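Local coordinates for glutamate ABC superfamily ATP binding cassette transporter, binding protein (Enterococcus faecium DO, PDB 5EYF) that binds glutamate between its two lobes and probably delivers it to an ABC transporter for uptake into the cell, at residues P72-A84 and Y200-L212. Numbering follows the deposited sequence.
Sequences PLLKNGNIDAIIA and YGIAINKGQENFL
Asn205 OD1 is gripped twice: it accepts a hydrogen bond from Lys75 NZ at 3.1 Å, arriving in the carbonyl plane, and a weak, bent one from the backbone N of Lys206. The lysine chain folds at chi3 and chi4 to cross the asparagine at about a right angle, and its ammonium group also donates to the backbone O of Gln95. Ile82 and Ala203 form a single antiparallel hydrogen-bonded pair: Ile82 N reaches Ala203 O at 2.8 Å, nearly straight at 166°, and Ala203 N returns to Ile82 O at 2.9 Å. Two residues from this pair at either end the backbones have drawn apart and a water joins them, Asp80 O to Asn205 N and Gly201 O to Ala84 N. Leu74, with CG anti to its backbone N (chi1 -178°), lays CD2 over the Ala203-Asn205 backbone and 4.0 Å from Ala203 CB. Ala203 CB also meets Ile82 CD1. Ala81 CB touches Ile202 CG2 at 3.8 Å and sits at the edge of the Phe211 ring, near its plane, 4.0 Å from CE2. Ile83 and Ile202 run side by side, pointing the same way, with Ile83 CD1 3.8 Å from Ile202 CG1. The bridge adds strand 198-205, antiparallel, beside strand 81-82 of the parallel set with 16-21 and 59-64, the return to the first lobe that marks the type II fold of family 3 solute-binding proteins; Ala84 and Tyr200 beside it line the glutamate pocket. Helix 41-54 and Trp19 of strand 16-21 pack against Ile83 and Ile202, while Val96 of strand 96-98 meets Leu74 and Ala203.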
loop_
_atom_site.group_PDB
_atom_site.type_symbol
_atom_site.label_atom_id
_atom_site.label_comp_id
_atom_site.label_asym_id
_atom_site.label_seq_id
_atom_site.Cartn_x
_atom_site.Cartn_y
_atom_site.Cartn_z
ATOM N N PRO B 72 6.047 -22.646 -8.679
ATOM C CA PRO B 72 6.090 -23.999 -9.272
ATOM C C PRO B 72 4.973 -24.922 -8.804
ATOM O O PRO B 72 4.351 -25.579 -9.642
ATOM C CB PRO B 72 7.480 -24.507 -8.860
ATOM C CG PRO B 72 8.301 -23.274 -8.798
ATOM C CD PRO B 72 7.379 -22.219 -8.210
ATOM N N LEU B 73 4.644 -24.925 -7.506
ATOM C CA LEU B 73 3.566 -25.767 -6.998
ATOM C C LEU B 73 2.209 -25.313 -7.508
ATOM O O LEU B 73 1.355 -26.142 -7.843
ATOM C CB LEU B 73 3.581 -25.755 -5.474
ATOM C CG LEU B 73 4.732 -26.566 -4.891
ATOM C CD1 LEU B 73 4.880 -26.271 -3.403
ATOM C CD2 LEU B 73 4.437 -28.031 -5.122
ATOM N N LEU B 74 1.985 -23.995 -7.556
ATOM C CA LEU B 74 0.731 -23.490 -8.104
ATOM C C LEU B 74 0.574 -23.866 -9.574
ATOM O O LEU B 74 -0.483 -24.353 -9.989
ATOM C CB LEU B 74 0.660 -21.975 -7.941
ATOM C CG LEU B 74 -0.657 -21.365 -8.442
ATOM C CD1 LEU B 74 -1.852 -21.767 -7.582
ATOM C CD2 LEU B 74 -0.545 -19.841 -8.436
ATOM N N LYS B 75 1.604 -23.614 -10.390
ATOM C CA LYS B 75 1.442 -23.828 -11.820
ATOM C C LYS B 75 1.353 -25.306 -12.160
ATOM O O LYS B 75 0.782 -25.667 -13.194
ATOM C CB LYS B 75 2.584 -23.136 -12.576
ATOM C CG LYS B 75 2.573 -21.607 -12.354
ATOM C CD LYS B 75 3.425 -20.860 -13.383
ATOM C CE LYS B 75 2.904 -21.031 -14.804
ATOM N NZ LYS B 75 1.712 -20.177 -15.063
ATOM N N ASN B 76 1.841 -26.165 -11.281
ATOM C CA ASN B 76 1.747 -27.601 -11.487
ATOM C C ASN B 76 0.439 -28.189 -10.975
ATOM O O ASN B 76 0.200 -29.383 -11.170
ATOM C CB ASN B 76 2.916 -28.287 -10.797
ATOM C CG ASN B 76 3.101 -29.688 -11.280
ATOM O OD1 ASN B 76 3.327 -29.904 -12.466
ATOM N ND2 ASN B 76 2.978 -30.654 -10.377
ATOM N N GLY B 77 -0.402 -27.394 -10.315
ATOM C CA GLY B 77 -1.678 -27.885 -9.832
ATOM C C GLY B 77 -1.656 -28.549 -8.471
ATOM O O GLY B 77 -2.697 -29.067 -8.042
ATOM N N ASN B 78 -0.523 -28.522 -7.760
ATOM C CA ASN B 78 -0.468 -29.133 -6.431
ATOM C C ASN B 78 -1.357 -28.404 -5.448
ATOM O O ASN B 78 -1.797 -28.989 -4.448
ATOM C CB ASN B 78 0.955 -29.126 -5.863
ATOM C CG ASN B 78 1.919 -29.927 -6.679
ATOM O OD1 ASN B 78 1.961 -29.809 -7.904
ATOM N ND2 ASN B 78 2.733 -30.738 -5.998
ATOM N N ILE B 79 -1.548 -27.104 -5.669
ATOM C CA ILE B 79 -2.386 -26.255 -4.843
ATOM C C ILE B 79 -3.256 -25.446 -5.794
ATOM O O ILE B 79 -2.922 -25.275 -6.968
ATOM C CB ILE B 79 -1.553 -25.319 -3.945
ATOM C CG1 ILE B 79 -0.583 -24.522 -4.812
ATOM C CG2 ILE B 79 -0.797 -26.125 -2.915
ATOM C CD1 ILE B 79 0.295 -23.551 -4.041
ATOM N N ASP B 80 -4.389 -24.956 -5.271
ATOM C CA ASP B 80 -5.333 -24.154 -6.045
ATOM C C ASP B 80 -5.011 -22.670 -5.979
ATOM O O ASP B 80 -5.385 -21.905 -6.884
ATOM C CB ASP B 80 -6.769 -24.373 -5.528
ATOM C CG ASP B 80 -7.211 -25.830 -5.621
ATOM O OD1 ASP B 80 -6.793 -26.539 -6.586
ATOM O OD2 ASP B 80 -7.970 -26.255 -4.708
ATOM N N ALA B 81 -4.369 -22.239 -4.903
ATOM C CA ALA B 81 -4.089 -20.820 -4.714
ATOM C C ALA B 81 -2.924 -20.695 -3.751
ATOM O O ALA B 81 -2.742 -21.555 -2.871
ATOM C CB ALA B 81 -5.332 -20.080 -4.163
ATOM N N ILE B 82 -2.142 -19.617 -3.922
ATOM C CA ILE B 82 -1.084 -19.238 -2.989
ATOM C C ILE B 82 -1.592 -18.110 -2.114
ATOM O O ILE B 82 -1.976 -17.048 -2.625
ATOM C CB ILE B 82 0.188 -18.763 -3.697
ATOM C CG1 ILE B 82 0.758 -19.800 -4.657
ATOM C CG2 ILE B 82 1.224 -18.375 -2.650
ATOM C CD1 ILE B 82 1.813 -19.160 -5.612
ATOM N N ILE B 83 -1.605 -18.315 -0.803
ATOM C CA ILE B 83 -1.795 -17.198 0.121
ATOM C C ILE B 83 -0.642 -17.288 1.118
ATOM O O ILE B 83 -0.675 -18.056 2.084
ATOM C CB ILE B 83 -3.194 -17.167 0.777
ATOM C CG1 ILE B 83 -3.391 -15.836 1.507
ATOM C CG2 ILE B 83 -3.526 -18.378 1.664
ATOM C CD1 ILE B 83 -4.845 -15.664 1.972
ATOM N N ALA B 84 0.412 -16.524 0.861
ATOM C CA ALA B 84 1.695 -16.785 1.508
ATOM C C ALA B 84 2.552 -15.534 1.397
ATOM O O ALA B 84 3.546 -15.532 0.671
ATOM C CB ALA B 84 2.420 -17.999 0.870
ATOM N N TYR B 200 -0.025 -7.543 -0.645
ATOM C CA TYR B 200 -0.166 -8.985 -0.813
ATOM C C TYR B 200 -1.425 -9.324 -1.600
ATOM O O TYR B 200 -2.499 -8.753 -1.363
ATOM C CB TYR B 200 -0.276 -9.683 0.537
ATOM C CG TYR B 200 0.910 -9.596 1.455
ATOM C CD1 TYR B 200 2.146 -9.114 1.018
ATOM C CD2 TYR B 200 0.801 -10.057 2.763
ATOM C CE1 TYR B 200 3.223 -9.067 1.888
ATOM C CE2 TYR B 200 1.864 -10.022 3.630
ATOM C CZ TYR B 200 3.073 -9.521 3.193
ATOM O OH TYR B 200 4.142 -9.509 4.086
ATOM N N GLY B 201 -1.288 -10.292 -2.507
ATOM C CA GLY B 201 -2.421 -10.847 -3.214
ATOM C C GLY B 201 -2.420 -12.360 -3.114
ATOM O O GLY B 201 -1.424 -12.984 -2.732
ATOM N N ILE B 202 -3.578 -12.942 -3.423
ATOM C CA ILE B 202 -3.707 -14.394 -3.548
ATOM C C ILE B 202 -3.400 -14.765 -4.985
ATOM O O ILE B 202 -4.037 -14.257 -5.908
ATOM C CB ILE B 202 -5.113 -14.858 -3.142
ATOM C CG1 ILE B 202 -5.336 -14.528 -1.669
ATOM C CG2 ILE B 202 -5.337 -16.384 -3.450
ATOM C CD1 ILE B 202 -6.843 -14.634 -1.260
ATOM N N ALA B 203 -2.429 -15.668 -5.190
ATOM C CA ALA B 203 -2.058 -16.036 -6.540
ATOM C C ALA B 203 -2.817 -17.277 -6.983
ATOM O O ALA B 203 -2.922 -18.255 -6.240
ATOM C CB ALA B 203 -0.554 -16.273 -6.634
ATOM N N ILE B 204 -3.308 -17.231 -8.218
ATOM C CA ILE B 204 -4.070 -18.304 -8.836
ATOM C C ILE B 204 -3.463 -18.577 -10.213
ATOM O O ILE B 204 -2.985 -17.657 -10.890
ATOM C CB ILE B 204 -5.566 -17.924 -8.896
ATOM C CG1 ILE B 204 -6.107 -17.768 -7.455
ATOM C CG2 ILE B 204 -6.398 -18.900 -9.752
ATOM C CD1 ILE B 204 -7.513 -17.261 -7.352
ATOM N N ASN B 205 -3.394 -19.848 -10.606
ATOM C CA ASN B 205 -2.781 -20.133 -11.900
ATOM C C ASN B 205 -3.572 -19.462 -13.020
ATOM O O ASN B 205 -4.774 -19.200 -12.895
ATOM C CB ASN B 205 -2.717 -21.646 -12.146
ATOM C CG ASN B 205 -1.731 -22.027 -13.225
ATOM O OD1 ASN B 205 -0.861 -21.233 -13.595
ATOM N ND2 ASN B 205 -1.862 -23.238 -13.745
ATOM N N LYS B 206 -2.883 -19.188 -14.122
ATOM C CA LYS B 206 -3.549 -18.759 -15.338
ATOM C C LYS B 206 -4.574 -19.802 -15.779
ATOM O O LYS B 206 -4.393 -21.011 -15.588
ATOM C CB LYS B 206 -2.514 -18.534 -16.446
ATOM C CG LYS B 206 -1.419 -17.553 -16.083
ATOM C CD LYS B 206 -1.938 -16.123 -16.102
ATOM C CE LYS B 206 -0.811 -15.085 -15.916
ATOM N NZ LYS B 206 -1.376 -13.723 -15.766
ATOM N N GLY B 207 -5.664 -19.321 -16.374
ATOM C CA GLY B 207 -6.683 -20.202 -16.905
ATOM C C GLY B 207 -7.658 -20.695 -15.865
ATOM O O GLY B 207 -8.357 -21.691 -16.095
ATOM N N GLN B 208 -7.706 -20.034 -14.711
ATOM C CA GLN B 208 -8.611 -20.370 -13.617
ATOM C C GLN B 208 -9.496 -19.171 -13.294
ATOM O O GLN B 208 -9.716 -18.820 -12.127
ATOM C CB GLN B 208 -7.840 -20.814 -12.375
ATOM C CG GLN B 208 -7.033 -22.102 -12.543
ATOM C CD GLN B 208 -7.914 -23.331 -12.723
ATOM O OE1 GLN B 208 -9.089 -23.318 -12.379
ATOM N NE2 GLN B 208 -7.342 -24.396 -13.273
ATOM N N GLU B 209 -10.004 -18.517 -14.340
ATOM C CA GLU B 209 -10.672 -17.235 -14.143
ATOM C C GLU B 209 -11.947 -17.361 -13.319
ATOM O O GLU B 209 -12.292 -16.433 -12.575
ATOM C CB GLU B 209 -10.967 -16.597 -15.498
ATOM C CG GLU B 209 -9.713 -16.196 -16.260
ATOM C CD GLU B 209 -9.142 -17.263 -17.151
ATOM O OE1 GLU B 209 -9.624 -18.415 -17.135
ATOM O OE2 GLU B 209 -8.194 -16.934 -17.899
ATOM N N ASN B 210 -12.657 -18.486 -13.413
ATOM C CA ASN B 210 -13.869 -18.618 -12.608
ATOM C C ASN B 210 -13.530 -18.711 -11.128
ATOM O O ASN B 210 -14.222 -18.117 -10.295
ATOM C CB ASN B 210 -14.686 -19.833 -13.040
ATOM C CG ASN B 210 -15.268 -19.688 -14.444
ATOM O OD1 ASN B 210 -15.618 -18.591 -14.885
ATOM N ND2 ASN B 210 -15.352 -20.799 -15.153
ATOM N N PHE B 211 -12.453 -19.435 -10.781
ATOM C CA PHE B 211 -12.025 -19.502 -9.382
ATOM C C PHE B 211 -11.516 -18.145 -8.899
ATOM O O PHE B 211 -11.830 -17.713 -7.781
ATOM C CB PHE B 211 -10.963 -20.590 -9.229
ATOM C CG PHE B 211 -10.449 -20.779 -7.832
ATOM C CD1 PHE B 211 -11.306 -21.063 -6.788
ATOM C CD2 PHE B 211 -9.088 -20.688 -7.565
ATOM C CE1 PHE B 211 -10.824 -21.242 -5.499
ATOM C CE2 PHE B 211 -8.594 -20.878 -6.277
ATOM C CZ PHE B 211 -9.463 -21.150 -5.237
ATOM N N LEU B 212 -10.755 -17.448 -9.744
ATOM C CA LEU B 212 -10.287 -16.106 -9.394
ATOM C C LEU B 212 -11.461 -15.182 -9.074
ATOM O O LEU B 212 -11.446 -14.465 -8.064
ATOM C CB LEU B 212 -9.436 -15.531 -10.533
ATOM C CG LEU B 212 -8.997 -14.078 -10.358
ATOM C CD1 LEU B 212 -8.082 -13.882 -9.143
ATOM C CD2 LEU B 212 -8.280 -13.614 -11.627
HETATM O O HOH W 1 -4.791 -22.069 -9.552
HETATM O O HOH W 2 -0.171 -13.968 -0.415
#